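Local coordinates for berberine bridge enzyme-like protein (Arabidopsis thaliana, PDB 5D79), which is a secreted, FAD-dependent oxidoreductase of the berberine bridge enzyme-like family that takes part in adaptation to salt stress, at residues A[96-101]-A[517-522]; A[103-108]-A[114-119]; A[479-484]-A[525-530]. One frame throughout, in Å; residues are numbered along the deposited sequence.

Contact 1 (A[96-101]-A[517-522])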
loop_
_atom_site.group_PDB
_atom_site.type_symbol
_atom_site.label_atom_id
_atom_site.label_comp_id
_atom_site.label_asym_id
_atom_site.label_seq_id
_atom_site.Cartn_x
_atom_site.Cartn_y
_atom_site.Cartn_z
ATOM N N CYS A 96 8.736 -24.065 14.225
ATOM C CA CYS A 96 10.137 -24.464 14.060
ATOM C C CYS A 96 11.114 -23.300 14.149
ATOM O O CYS A 96 12.205 -23.454 14.694
ATOM C CB CYS A 96 10.346 -25.170 12.720
ATOM S SG CYS A 96 9.633 -26.815 12.604
ATOM N N ALA A 97 10.737 -22.153 13.584
ATOM C CA ALA A 97 11.586 -20.963 13.601
ATOM C C ALA A 97 11.919 -20.584 15.039
ATOM O O ALA A 97 13.087 -20.450 15.421
ATOM C CB ALA A 97 10.900 -19.793 12.881
ATOM N N GLN A 98 10.869 -20.432 15.832
ATOM C CA GLN A 98 11.008 -20.074 17.227
ATOM C C GLN A 98 11.814 -21.110 18.003
ATOM O O GLN A 98 12.557 -20.760 18.917
ATOM C CB GLN A 98 9.628 -19.890 17.847
ATOM C CG GLN A 98 8.824 -18.827 17.143
ATOM C CD GLN A 98 7.583 -18.425 17.901
ATOM O OE1 GLN A 98 7.659 -17.824 18.972
ATOM N NE2 GLN A 98 6.423 -18.752 17.344
ATOM N N LEU A 99 11.677 -22.378 17.627
ATOM C CA LEU A 99 12.373 -23.462 18.318
ATOM C C LEU A 99 13.877 -23.443 18.034
ATOM O O LEU A 99 14.673 -23.876 18.854
ATOM C CB LEU A 99 11.784 -24.817 17.915
ATOM C CG LEU A 99 12.214 -26.039 18.726
ATOM C CD1 LEU A 99 11.430 -26.125 20.036
ATOM C CD2 LEU A 99 12.058 -27.309 17.909
ATOM N N HIS A 100 14.268 -22.922 16.878
ATOM C CA HIS A 100 15.671 -22.967 16.494
ATOM C C HIS A 100 16.277 -21.577 16.315
ATOM O O HIS A 100 17.405 -21.437 15.842
ATOM C CB HIS A 100 15.831 -23.795 15.218
ATOM C CG HIS A 100 15.380 -25.214 15.367
ATOM N ND1 HIS A 100 16.163 -26.186 15.953
ATOM C CD2 HIS A 100 14.223 -25.824 15.015
ATOM C CE1 HIS A 100 15.509 -27.335 15.955
ATOM N NE2 HIS A 100 14.332 -27.145 15.388
ATOM N N GLY A 101 15.530 -20.554 16.710
ATOM C CA GLY A 101 16.043 -19.197 16.700
ATOM C C GLY A 101 16.134 -18.597 15.313
ATOM O O GLY A 101 16.992 -17.760 15.037
ATOM N N THR A 517 6.889 -12.549 22.942
ATOM C CA THR A 517 8.264 -12.926 22.668
ATOM C C THR A 517 8.874 -11.971 21.659
ATOM O O THR A 517 10.086 -11.986 21.446
ATOM C CB THR A 517 8.365 -14.365 22.143
ATOM O OG1 THR A 517 7.369 -14.583 21.136
ATOM C CG2 THR A 517 8.133 -15.326 23.274
ATOM N N ASP A 518 8.025 -11.136 21.059
ATOM C CA ASP A 518 8.410 -10.265 19.955
ATOM C C ASP A 518 8.998 -11.082 18.780
ATOM O O ASP A 518 10.026 -10.716 18.214
ATOM C CB ASP A 518 9.404 -9.205 20.443
ATOM C CG ASP A 518 9.576 -8.056 19.461
ATOM O OD1 ASP A 518 8.717 -7.893 18.571
ATOM O OD2 ASP A 518 10.574 -7.313 19.583
ATOM N N PHE A 519 8.347 -12.187 18.412
ATOM C CA PHE A 519 8.840 -12.991 17.296
ATOM C C PHE A 519 8.707 -12.234 15.984
ATOM O O PHE A 519 9.636 -12.200 15.176
ATOM C CB PHE A 519 8.109 -14.336 17.175
ATOM C CG PHE A 519 8.549 -15.162 15.966
ATOM C CD1 PHE A 519 9.799 -15.795 15.944
ATOM C CD2 PHE A 519 7.723 -15.300 14.854
ATOM C CE1 PHE A 519 10.212 -16.550 14.835
ATOM C CE2 PHE A 519 8.133 -16.054 13.741
ATOM C CZ PHE A 519 9.377 -16.679 13.736
ATOM N N PHE A 520 7.545 -11.635 15.767
ATOM C CA PHE A 520 7.302 -10.921 14.523
ATOM C C PHE A 520 7.847 -9.500 14.592
ATOM O O PHE A 520 7.185 -8.598 15.100
ATOM C CB PHE A 520 5.811 -10.936 14.203
ATOM C CG PHE A 520 5.274 -12.315 13.970
ATOM C CD1 PHE A 520 5.458 -12.943 12.751
ATOM C CD2 PHE A 520 4.620 -13.000 14.979
ATOM C CE1 PHE A 520 4.980 -14.215 12.535
ATOM C CE2 PHE A 520 4.146 -14.281 14.770
ATOM C CZ PHE A 520 4.325 -14.886 13.548
ATOM N N CYS A 521 9.067 -9.316 14.086
ATOM C CA CYS A 521 9.741 -8.026 14.130
ATOM C C CYS A 521 10.526 -7.750 12.848
ATOM O O CYS A 521 11.116 -8.655 12.268
ATOM C CB CYS A 521 10.680 -7.943 15.349
ATOM S SG CYS A 521 12.244 -8.906 15.261
ATOM N N ASP A 522 10.505 -6.496 12.404
ATOM C CA ASP A 522 11.406 -6.021 11.354
ATOM C C ASP A 522 12.066 -4.725 11.818
ATOM O O ASP A 522 12.080 -4.421 13.017
ATOM C CB ASP A 522 10.681 -5.829 10.007
ATOM C CG ASP A 522 9.369 -5.068 10.122
ATOM O OD1 ASP A 522 9.258 -4.124 10.917
ATOM O OD2 ASP A 522 8.431 -5.406 9.383
#
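Helix 87-100 of the FAD-binding domain meets the C-terminal loop that follows helix 504-514 through the ring of F519, which reaches A97 and Q98. CG of Q98 sits over one face of that ring, 3.7 Å from its centroid and 25° off the normal, a CH-pi contact displaced toward the rim; Q98 CG comes closest to F519 CD1, at 3.4 Å. With CG anti to the carbonyl carbon (chi1 -59°) and the chain extended beyond it, the amide of Q98 continues over the base of the ring, its plane inclined by 25° to the aromatic one, so that methylene and amide stack on the phenyl group. Q98 NE2 makes a weak hydrogen bond to I94 O. A97 brings its methyl to the far end of the ring, where CB lies 3.6 Å from F519 CZ. No hydrogen bond joins the two segments. Within the loop, D515 accepts the N-H groups of F519 and F520, and D518 pairs with K511 and K488. The ring of F520 presents a face to F519 CD2. I94 touches both phenylalanines, V104 of strand 103-107 packs against A97 and F519, and the disulfide C96-C34 ties helix 87-100 to helix 29-36.

Contact 2 (A[103-108]-A[114-119]). With FAD (flavin-adenine dinucleotide), chain E.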
loop_
_atom_site.group_PDB
_atom_site.type_symbol
_atom_site.label_atom_id
_atom_site.label_comp_id
_atom_site.label_asym_id
_atom_site.label_seq_id
_atom_site.Cartn_x
_atom_site.Cartn_y
_atom_site.Cartn_z
ATOM N N HIS A 103 14.792 -16.271 12.338
ATOM C CA HIS A 103 14.024 -15.078 12.043
ATOM C C HIS A 103 13.341 -15.246 10.689
ATOM O O HIS A 103 13.942 -15.799 9.776
ATOM C CB HIS A 103 14.964 -13.878 12.056
ATOM C CG HIS A 103 14.302 -12.579 11.755
ATOM N ND1 HIS A 103 13.120 -12.193 12.347
ATOM C CD2 HIS A 103 14.664 -11.565 10.936
ATOM C CE1 HIS A 103 12.776 -11.001 11.894
ATOM N NE2 HIS A 103 13.696 -10.597 11.037
ATOM N N VAL A 104 12.094 -14.805 10.548
ATOM C CA VAL A 104 11.423 -14.904 9.249
ATOM C C VAL A 104 10.872 -13.577 8.763
ATOM O O VAL A 104 10.709 -12.640 9.538
ATOM C CB VAL A 104 10.253 -15.908 9.267
ATOM C CG1 VAL A 104 10.715 -17.253 9.798
ATOM C CG2 VAL A 104 9.096 -15.368 10.085
ATOM N N ARG A 105 10.594 -13.515 7.464
ATOM C CA ARG A 105 9.864 -12.406 6.867
ATOM C C ARG A 105 8.752 -12.973 6.006
ATOM O O ARG A 105 8.942 -13.988 5.362
ATOM C CB ARG A 105 10.787 -11.522 6.035
ATOM C CG ARG A 105 11.802 -10.747 6.850
ATOM C CD ARG A 105 11.133 -9.761 7.793
ATOM N NE ARG A 105 12.094 -9.201 8.738
ATOM C CZ ARG A 105 12.730 -8.047 8.575
ATOM N NH1 ARG A 105 12.497 -7.303 7.500
ATOM N NH2 ARG A 105 13.587 -7.626 9.495
ATOM N N THR A 106 7.591 -12.323 6.000
ATOM C CA THR A 106 6.447 -12.821 5.239
ATOM C C THR A 106 6.176 -11.997 3.983
ATOM O O THR A 106 5.966 -10.786 4.056
ATOM C CB THR A 106 5.178 -12.829 6.090
ATOM O OG1 THR A 106 5.331 -13.765 7.153
ATOM C CG2 THR A 106 3.975 -13.228 5.247
ATOM N N ARG A 107 6.165 -12.655 2.828
ATOM C CA ARG A 107 5.902 -11.954 1.580
ATOM C C ARG A 107 4.593 -12.399 0.939
ATOM O O ARG A 107 4.338 -13.592 0.809
ATOM C CB ARG A 107 7.053 -12.157 0.592
ATOM C CG ARG A 107 6.877 -11.365 -0.689
ATOM C CD ARG A 107 8.158 -11.229 -1.472
ATOM N NE ARG A 107 8.554 -12.483 -2.091
ATOM C CZ ARG A 107 9.677 -12.652 -2.775
ATOM N NH1 ARG A 107 10.522 -11.640 -2.916
ATOM N NH2 ARG A 107 9.948 -13.835 -3.317
ATOM N N SER A 108 3.764 -11.430 0.547
ATOM C CA SER A 108 2.588 -11.715 -0.278
ATOM C C SER A 108 2.906 -11.486 -1.752
ATOM O O SER A 108 3.117 -12.432 -2.489
ATOM C CB SER A 108 1.390 -10.863 0.143
ATOM O OG SER A 108 0.979 -11.187 1.457
ATOM N N GLU A 114 10.455 -0.648 1.003
ATOM C CA GLU A 114 11.845 -0.840 1.411
ATOM C C GLU A 114 12.273 -2.307 1.324
ATOM O O GLU A 114 13.328 -2.685 1.839
ATOM C CB GLU A 114 12.062 -0.320 2.846
ATOM C CG GLU A 114 11.840 1.191 3.041
ATOM C CD GLU A 114 13.052 2.054 2.653
ATOM O OE1 GLU A 114 13.992 1.543 1.993
ATOM O OE2 GLU A 114 13.062 3.252 3.019
ATOM N N GLY A 115 11.448 -3.135 0.695
ATOM C CA GLY A 115 11.772 -4.543 0.525
ATOM C C GLY A 115 11.834 -5.388 1.787
ATOM O O GLY A 115 12.494 -6.423 1.796
ATOM N N LEU A 116 11.129 -4.978 2.841
ATOM C CA LEU A 116 11.261 -5.618 4.155
ATOM C C LEU A 116 10.528 -6.942 4.286
ATOM O O LEU A 116 10.567 -7.562 5.351
ATOM C CB LEU A 116 10.770 -4.684 5.259
ATOM C CG LEU A 116 11.592 -3.428 5.502
ATOM C CD1 LEU A 116 11.158 -2.783 6.799
ATOM C CD2 LEU A 116 13.080 -3.753 5.510
ATOM N N SER A 117 9.861 -7.368 3.213
ATOM C CA SER A 117 9.185 -8.668 3.172
ATOM C C SER A 117 10.117 -9.789 2.687
ATOM O O SER A 117 9.843 -10.980 2.879
ATOM C CB SER A 117 7.951 -8.591 2.273
ATOM O OG SER A 117 8.282 -8.053 1.007
ATOM N N TYR A 118 11.215 -9.395 2.054
ATOM C CA TYR A 118 12.200 -10.358 1.575
ATOM C C TYR A 118 13.612 -9.912 1.933
ATOM O O TYR A 118 14.579 -10.511 1.489
ATOM C CB TYR A 118 12.072 -10.566 0.060
ATOM C CG TYR A 118 12.127 -9.286 -0.732
ATOM C CD1 TYR A 118 10.981 -8.534 -0.943
ATOM C CD2 TYR A 118 13.325 -8.822 -1.264
ATOM C CE1 TYR A 118 11.021 -7.352 -1.659
ATOM C CE2 TYR A 118 13.382 -7.637 -1.979
ATOM C CZ TYR A 118 12.222 -6.908 -2.178
ATOM O OH TYR A 118 12.255 -5.728 -2.889
ATOM N N ILE A 119 13.725 -8.862 2.741
ATOM C CA ILE A 119 15.011 -8.443 3.296
ATOM C C ILE A 119 14.944 -8.244 4.802
ATOM O O ILE A 119 14.073 -7.534 5.297
ATOM C CB ILE A 119 15.516 -7.111 2.709
ATOM C CG1 ILE A 119 15.452 -7.104 1.184
ATOM C CG2 ILE A 119 16.934 -6.807 3.215
ATOM C CD1 ILE A 119 15.823 -5.763 0.594
HETATM P PA FAD E . 4.769 -7.255 0.600
HETATM O O1A FAD E . 6.189 -6.786 0.403
HETATM O O2A FAD E . 4.576 -8.711 0.243
HETATM O O5B FAD E . 4.302 -6.941 2.115
HETATM C C5B FAD E . 4.551 -5.678 2.716
HETATM C C4B FAD E . 4.565 -5.745 4.249
HETATM O O4B FAD E . 3.431 -6.467 4.696
HETATM C C3B FAD E . 5.802 -6.469 4.761
HETATM O O3B FAD E . 6.264 -5.899 5.967
HETATM C C2B FAD E . 5.299 -7.885 4.980
HETATM O O2B FAD E . 6.026 -8.571 5.983
HETATM C C1B FAD E . 3.827 -7.676 5.322
HETATM N N9A FAD E . 2.939 -8.786 4.915
HETATM C C8A FAD E . 2.614 -9.215 3.647
HETATM N N7A FAD E . 1.747 -10.255 3.755
HETATM C C5A FAD E . 1.511 -10.496 5.067
HETATM C C6A FAD E . 0.723 -11.425 5.745
HETATM N N6A FAD E . -0.180 -12.154 5.099
HETATM N N1A FAD E . 0.691 -11.416 7.126
HETATM C C2A FAD E . 1.427 -10.488 7.829
HETATM N N3A FAD E . 2.209 -9.573 7.151
HETATM C C4A FAD E . 2.252 -9.574 5.799
HETATM N N1 FAD E . -0.751 1.509 -1.473
HETATM C C2 FAD E . -1.925 2.240 -1.409
HETATM O O2 FAD E . -2.701 2.098 -0.457
HETATM N N3 FAD E . -2.235 3.121 -2.438
HETATM C C4 FAD E . -1.390 3.286 -3.524
HETATM O O4 FAD E . -1.751 3.988 -4.469
HETATM C C4X FAD E . -0.218 2.531 -3.593
HETATM N N5 FAD E . 0.587 2.565 -4.722
HETATM C C5X FAD E . 1.560 1.592 -4.896
HETATM C C6 FAD E . 2.218 1.436 -6.114
HETATM C C7 FAD E . 3.200 0.456 -6.272
HETATM C C7M FAD E . 3.910 0.306 -7.584
HETATM C C8 FAD E . 3.499 -0.410 -5.218
HETATM C C8M FAD E . 4.567 -1.455 -5.352
HETATM C C9 FAD E . 2.845 -0.254 -4.001
HETATM C C9A FAD E . 1.915 0.774 -3.820
HETATM N N10 FAD E . 1.285 0.958 -2.599
HETATM C C10 FAD E . 0.074 1.621 -2.570
HETATM C "C1'" FAD E . 1.868 0.376 -1.348
HETATM C "C2'" FAD E . 1.367 -1.021 -1.035
HETATM O "O2'" FAD E . -0.007 -0.958 -0.718
HETATM C "C3'" FAD E . 2.185 -1.552 0.136
HETATM O "O3'" FAD E . 3.522 -1.704 -0.290
HETATM C "C4'" FAD E . 1.706 -2.904 0.602
HETATM O "O4'" FAD E . 2.093 -3.111 1.935
HETATM C "C5'" FAD E . 2.379 -3.983 -0.217
HETATM O "O5'" FAD E . 1.688 -5.195 -0.023
HETATM P P FAD E . 2.286 -6.506 -0.726
HETATM O O1P FAD E . 1.606 -7.734 -0.182
HETATM O O2P FAD E . 2.148 -6.425 -2.226
HETATM O O3P FAD E . 3.840 -6.323 -0.330
#
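O1A of the FAD pyrophosphate receives the hydroxyl of S117 at 2.5 Å from OG, while its neighbour O2A on the same phosphorus is bonded by the backbone N of S108 at 2.9 Å. The two segments thus hold one phosphate between them. OG of S117 lies between its backbone N and carbonyl carbon (chi1 52°), which turns it to the phosphate. On the adenosine side, S108 OG is hydrogen-bonded to N7A across 2.6 Å and also to T149 O, and the ribose hydroxyl O2B donates to T106 O; CG2 of T106 packs on the adenine. The R105 chain bends at chi2, and NH1 donates to L116 O at 2.9 Å, with the acceptor almost in the guanidinium plane and an angle of 160° at the hydrogen. NH2 forms a salt bridge with E523. R107 NH1 approaches CB of Y118 (3.5 Å), the guanidinium inclined by 49° to the phenol ring; D129 and the carbonyl of L61 take its polar end. S117 O is buried without a partner. Edge strand 103-107 followed by a pyrophosphate-binding loop that carries H111, the residue of covalent flavin attachment (a bond not present in this structure), is characteristic of the PCMH-type FAD-binding domain.

Contact 3 (A[479-484]-A[525-530])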
loop_
_atom_site.group_PDB
_atom_site.type_symbol
_atom_site.label_atom_id
_atom_site.label_comp_id
_atom_site.label_asym_id
_atom_site.label_seq_id
_atom_site.Cartn_x
_atom_site.Cartn_y
_atom_site.Cartn_z
ATOM N N GLY A 479 13.176 6.570 10.380
ATOM C CA GLY A 479 13.850 5.933 11.499
ATOM C C GLY A 479 13.748 4.416 11.500
ATOM O O GLY A 479 12.823 3.854 10.922
ATOM N N MET A 480 14.704 3.755 12.150
ATOM C CA MET A 480 14.688 2.302 12.300
ATOM C C MET A 480 15.366 1.888 13.611
ATOM O O MET A 480 16.015 2.704 14.260
ATOM C CB MET A 480 15.369 1.633 11.107
ATOM C CG MET A 480 16.784 2.120 10.844
ATOM S SD MET A 480 17.558 1.270 9.457
ATOM C CE MET A 480 17.736 -0.396 10.106
ATOM N N TYR A 481 15.200 0.629 14.010
ATOM C CA TYR A 481 15.870 0.113 15.206
ATOM C C TYR A 481 17.369 -0.117 14.986
ATOM O O TYR A 481 17.770 -0.912 14.134
ATOM C CB TYR A 481 15.232 -1.194 15.665
ATOM C CG TYR A 481 13.836 -1.067 16.229
ATOM C CD1 TYR A 481 13.602 -0.402 17.431
ATOM C CD2 TYR A 481 12.754 -1.647 15.578
ATOM C CE1 TYR A 481 12.320 -0.292 17.948
ATOM C CE2 TYR A 481 11.470 -1.544 16.093
ATOM C CZ TYR A 481 11.260 -0.868 17.274
ATOM O OH TYR A 481 9.980 -0.779 17.768
ATOM N N LEU A 482 18.193 0.566 15.775
ATOM C CA LEU A 482 19.641 0.479 15.633
ATOM C C LEU A 482 20.326 0.423 16.994
ATOM O O LEU A 482 21.425 -0.116 17.124
ATOM C CB LEU A 482 20.155 1.666 14.821
ATOM C CG LEU A 482 19.709 1.649 13.355
ATOM C CD1 LEU A 482 19.911 2.997 12.681
ATOM C CD2 LEU A 482 20.441 0.540 12.601
ATOM N N GLY A 483 19.660 0.975 18.007
ATOM C CA GLY A 483 20.198 1.025 19.356
ATOM C C GLY A 483 20.376 2.452 19.841
ATOM O O GLY A 483 21.233 2.729 20.679
ATOM N N LYS A 484 19.562 3.357 19.298
ATOM C CA LYS A 484 19.564 4.775 19.671
ATOM C C LYS A 484 19.054 5.004 21.101
ATOM O O LYS A 484 19.597 5.833 21.838
ATOM C CB LYS A 484 18.719 5.577 18.665
ATOM C CG LYS A 484 17.977 6.782 19.248
ATOM C CD LYS A 484 16.636 7.013 18.532
ATOM C CE LYS A 484 15.822 8.156 19.164
ATOM N NZ LYS A 484 14.552 7.707 19.825
ATOM N N SER A 525 9.067 -2.411 13.181
ATOM C CA SER A 525 7.901 -3.051 13.790
ATOM C C SER A 525 7.484 -2.384 15.114
ATOM O O SER A 525 8.274 -1.675 15.757
ATOM C CB SER A 525 8.169 -4.549 14.003
ATOM O OG SER A 525 9.279 -4.758 14.854
ATOM N N ILE A 526 6.226 -2.604 15.494
ATOM C CA ILE A 526 5.675 -2.086 16.738
ATOM C C ILE A 526 6.397 -2.743 17.904
ATOM O O ILE A 526 6.523 -3.971 17.930
ATOM C CB ILE A 526 4.154 -2.362 16.829
ATOM C CG1 ILE A 526 3.398 -1.705 15.664
ATOM C CG2 ILE A 526 3.588 -1.926 18.177
ATOM C CD1 ILE A 526 3.444 -0.189 15.655
ATOM N N PRO A 527 6.891 -1.935 18.869
ATOM C CA PRO A 527 7.642 -2.482 20.004
ATOM C C PRO A 527 6.760 -2.994 21.144
ATOM O O PRO A 527 5.582 -2.641 21.270
ATOM C CB PRO A 527 8.466 -1.283 20.470
ATOM C CG PRO A 527 7.551 -0.128 20.220
ATOM C CD PRO A 527 6.863 -0.461 18.906
ATOM N N LEU A 528 7.349 -3.839 21.977
ATOM C CA LEU A 528 6.707 -4.240 23.211
ATOM C C LEU A 528 6.727 -3.085 24.207
ATOM O O LEU A 528 7.597 -2.215 24.158
ATOM C CB LEU A 528 7.401 -5.461 23.815
ATOM C CG LEU A 528 7.365 -6.824 23.131
ATOM C CD1 LEU A 528 8.402 -7.707 23.797
ATOM C CD2 LEU A 528 6.002 -7.465 23.228
ATOM N N VAL A 529 5.772 -3.107 25.124
ATOM C CA VAL A 529 5.643 -2.092 26.159
ATOM C C VAL A 529 6.781 -2.154 27.199
ATOM O O VAL A 529 7.461 -3.178 27.343
ATOM C CB VAL A 529 4.268 -2.234 26.862
ATOM C CG1 VAL A 529 4.347 -3.249 27.982
ATOM C CG2 VAL A 529 3.757 -0.887 27.362
ATOM N N ASN A 530 6.992 -1.042 27.904
ATOM C CA ASN A 530 7.986 -0.969 28.977
ATOM C C ASN A 530 7.432 -1.513 30.295
ATOM O O ASN A 530 7.881 -2.546 30.798
ATOM C CB ASN A 530 8.467 0.479 29.178
ATOM C CG ASN A 530 9.644 0.858 28.268
ATOM O OD1 ASN A 530 10.177 0.028 27.527
ATOM N ND2 ASN A 530 10.046 2.130 28.327
#
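A tyrosine hydroxyl bonded to a main-chain carbonyl joins two loops of the C-terminal region, one leading into helix 488-500 and the other forming the tail beyond helix 504-514. OH of Y481 donates to S525 O over 2.8 Å, coming nearly head-on to the carbonyl with a C=O...O angle of 161°. The acceptor also lies at the ring edge, close to the ring plane, and approaches CE2 of Y481 to 3.2 Å. CG of Y481 stands anti to the carbonyl carbon (chi1 -69°), beside the backbone N, and with CB directed toward segment 525-530 this carries the phenol to the tail. Next to the bond, the pyrrolidine of P527 crosses the end of the phenol at about a right angle, its CB 3.1 Å from Y481 OH. The hydroxyl is thus received by a carbonyl and bordered by the proline ring two residues on. On helix 488-500, K488 makes a cation-pi contact with the ring and W495 meets it edge-to-face. On the tail, I526 packs against F500 and V508, and P527 against F504, so segment 525-530 packs on both helices 488-500 and 504-514.

From the N terminus, helix 87-100 runs directly into strand 103-107, and contact 2 then closes a short loop, six residues from one segment to the next, around the FAD phosphate. That small loop lies within the far longer one of contact 1, whose second segment arrives only after helix 504-514. Contact 3 opens before that segment and closes after it, so contacts 1 and 3 cross along the chain. In space, segment 517-522 borders both other contacts: C521 and D522 lie against H103 and R105, whereas D518 packs on L528 and D522 on Y481. Contacts 2 and 3 do not touch each other; segment 517-522, itself part of the berberine-like region, packs that region against the FAD-binding domain.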